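Local coordinates for embryonic developmental protein tofu-6 (Caenorhabditis elegans, PDB 7OCX), which probably acts in piRNA (21U-RNA) biogenesis as a PETISCO component, its RNA recognition motif domain pairing with that of PID-3, at residues 26-30 / 31-35. Sequence-based numbering, arbitrary orientation.
Sequences KAWND and WNLFH
Asn32 OD1 takes the backbone N-H of Asn29 at 2.7 Å, on a lone pair and in the plane of the carbonyl, with a fairly straight N-H...O angle of 162°. The reverse bond completes a capping box: Asn29 OD1 accepts from Asn32 N at 3.0 Å, the donor lying nearly on the line of the side-chain C=O. N-H groups in the first turn of a helix lack backbone acceptors, and at this N-cap the Asn29 side-chain amide oxygen stands in for Asn32 N. With chi1 at 79°, CG of Asn29 is tucked between its own backbone N and carbonyl carbon, which bends the amide back over the start of the helix. The two side chains cross at about a right angle, their amide planes 42° apart. The regular i to i+4 helical bonds begin here, Leu33 N to Asn29 O and Phe34 N to Asp30 O, the latter at 2.9 Å.

Asn32 also serves as an apolar surface, since its CB rests against the Trp28 indole, 3.6 Å from CG. A leucine in its place would probably leave the Asn29 N-H without its side-chain acceptor and free the loop just before the helix to shift. Asp30 and Trp31 run side by side, OD1 of Asp30 standing 3.6 Å from CD1 of Trp31, while OD2 makes salt bridges with Arg47 and with Lys56 of the PID-3 chain.

The cap lies where the loop after strand 18-25 enters helix 30-38, the first beta-alpha connection of the RNA recognition motif. Trp28 meets Phe87 edge-to-face, Leu33 and Phe34 pack on Cys46 of strand 43-51, and Trp31 and Phe34 meet Phe57 of PID-3, so the helix start touches both the sheet and the partner subunit.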
loop_
_atom_site.group_PDB
_atom_site.type_symbol
_atom_site.label_atom_id
_atom_site.label_comp_id
_atom_site.label_asym_id
_atom_site.label_seq_id
_atom_site.Cartn_x
_atom_site.Cartn_y
_atom_site.Cartn_z
ATOM N N LYS C 26 -12.733 -35.116 4.039
ATOM C CA LYS C 26 -11.531 -35.854 3.653
ATOM C C LYS C 26 -11.077 -35.532 2.236
ATOM O O LYS C 26 -9.886 -35.660 1.923
ATOM C CB LYS C 26 -11.778 -37.361 3.766
ATOM N N ALA C 27 -12.001 -35.138 1.367
ATOM C CA ALA C 27 -11.719 -34.948 -0.050
ATOM C C ALA C 27 -11.194 -33.556 -0.373
ATOM O O ALA C 27 -10.868 -33.288 -1.534
ATOM C CB ALA C 27 -12.984 -35.207 -0.874
ATOM N N TRP C 28 -11.126 -32.660 0.609
ATOM C CA TRP C 28 -10.730 -31.285 0.339
ATOM C C TRP C 28 -9.210 -31.214 0.258
ATOM O O TRP C 28 -8.490 -32.006 0.876
ATOM C CB TRP C 28 -11.197 -30.366 1.470
ATOM C CG TRP C 28 -12.630 -29.998 1.420
ATOM C CD1 TRP C 28 -13.637 -30.709 0.832
ATOM C CD2 TRP C 28 -13.254 -28.906 2.099
ATOM N NE1 TRP C 28 -14.841 -30.095 1.056
ATOM C CE2 TRP C 28 -14.636 -28.988 1.837
ATOM C CE3 TRP C 28 -12.773 -27.851 2.885
ATOM C CZ2 TRP C 28 -15.549 -28.056 2.330
ATOM C CZ3 TRP C 28 -13.679 -26.923 3.382
ATOM C CH2 TRP C 28 -15.054 -27.036 3.106
ATOM N N ASN C 29 -8.724 -30.236 -0.498
ATOM C CA ASN C 29 -7.318 -29.873 -0.471
ATOM C C ASN C 29 -7.275 -28.414 0.025
ATOM O O ASN C 29 -8.300 -27.835 0.405
ATOM C CB ASN C 29 -6.718 -30.109 -1.854
ATOM C CG ASN C 29 -7.039 -29.016 -2.844
ATOM O OD1 ASN C 29 -7.904 -28.188 -2.625
ATOM N ND2 ASN C 29 -6.429 -29.115 -4.018
ATOM N N ASP C 30 -6.085 -27.827 0.026
ATOM C CA ASP C 30 -5.952 -26.490 0.581
ATOM C C ASP C 30 -6.694 -25.452 -0.250
ATOM O O ASP C 30 -7.119 -24.423 0.297
ATOM C CB ASP C 30 -4.480 -26.121 0.717
ATOM C CG ASP C 30 -3.696 -26.326 -0.558
ATOM O OD1 ASP C 30 -4.245 -26.880 -1.551
ATOM O OD2 ASP C 30 -2.516 -25.904 -0.561
ATOM N N TRP C 31 -6.861 -25.684 -1.558
ATOM C CA TRP C 31 -7.645 -24.745 -2.353
ATOM C C TRP C 31 -9.126 -24.786 -1.998
ATOM O O TRP C 31 -9.787 -23.746 -2.020
ATOM C CB TRP C 31 -7.456 -24.978 -3.843
ATOM C CG TRP C 31 -6.135 -24.544 -4.330
ATOM C CD1 TRP C 31 -5.076 -25.348 -4.645
ATOM C CD2 TRP C 31 -5.676 -23.192 -4.511
ATOM N NE1 TRP C 31 -4.008 -24.593 -5.048
ATOM C CE2 TRP C 31 -4.343 -23.264 -4.959
ATOM C CE3 TRP C 31 -6.265 -21.929 -4.342
ATOM C CZ2 TRP C 31 -3.595 -22.130 -5.266
ATOM C CZ3 TRP C 31 -5.517 -20.797 -4.620
ATOM C CH2 TRP C 31 -4.192 -20.900 -5.065
ATOM N N ASN C 32 -9.671 -25.953 -1.644
ATOM C CA ASN C 32 -11.057 -25.997 -1.174
ATOM C C ASN C 32 -11.228 -25.143 0.083
ATOM O O ASN C 32 -12.188 -24.371 0.204
ATOM C CB ASN C 32 -11.455 -27.446 -0.886
ATOM C CG ASN C 32 -11.397 -28.309 -2.120
ATOM O OD1 ASN C 32 -10.708 -29.330 -2.136
ATOM N ND2 ASN C 32 -12.139 -27.925 -3.153
ATOM N N LEU C 33 -10.312 -25.306 1.038
ATOM C CA LEU C 33 -10.329 -24.540 2.280
ATOM C C LEU C 33 -10.188 -23.049 2.002
ATOM O O LEU C 33 -10.910 -22.216 2.571
ATOM C CB LEU C 33 -9.195 -25.041 3.178
ATOM C CG LEU C 33 -9.103 -24.441 4.578
ATOM C CD1 LEU C 33 -10.376 -24.680 5.364
ATOM C CD2 LEU C 33 -7.905 -25.018 5.314
ATOM N N PHE C 34 -9.249 -22.692 1.129
ATOM C CA PHE C 34 -9.090 -21.295 0.742
ATOM C C PHE C 34 -10.406 -20.722 0.214
ATOM O O PHE C 34 -10.801 -19.604 0.572
ATOM C CB PHE C 34 -7.968 -21.189 -0.301
ATOM C CG PHE C 34 -7.980 -19.909 -1.074
ATOM C CD1 PHE C 34 -7.388 -18.766 -0.555
ATOM C CD2 PHE C 34 -8.584 -19.852 -2.322
ATOM C CE1 PHE C 34 -7.405 -17.577 -1.259
ATOM C CE2 PHE C 34 -8.618 -18.671 -3.032
ATOM C CZ PHE C 34 -8.025 -17.523 -2.502
ATOM N N HIS C 35 -11.100 -21.484 -0.641
ATOM C CA HIS C 35 -12.308 -20.948 -1.271
ATOM C C HIS C 35 -13.366 -20.628 -0.219
ATOM O O HIS C 35 -14.093 -19.636 -0.333
ATOM C CB HIS C 35 -12.908 -21.915 -2.306
ATOM C CG HIS C 35 -12.097 -22.080 -3.560
ATOM N ND1 HIS C 35 -11.337 -21.066 -4.104
ATOM C CD2 HIS C 35 -12.010 -23.119 -4.430
ATOM C CE1 HIS C 35 -10.754 -21.497 -5.211
ATOM N NE2 HIS C 35 -11.157 -22.736 -5.440
#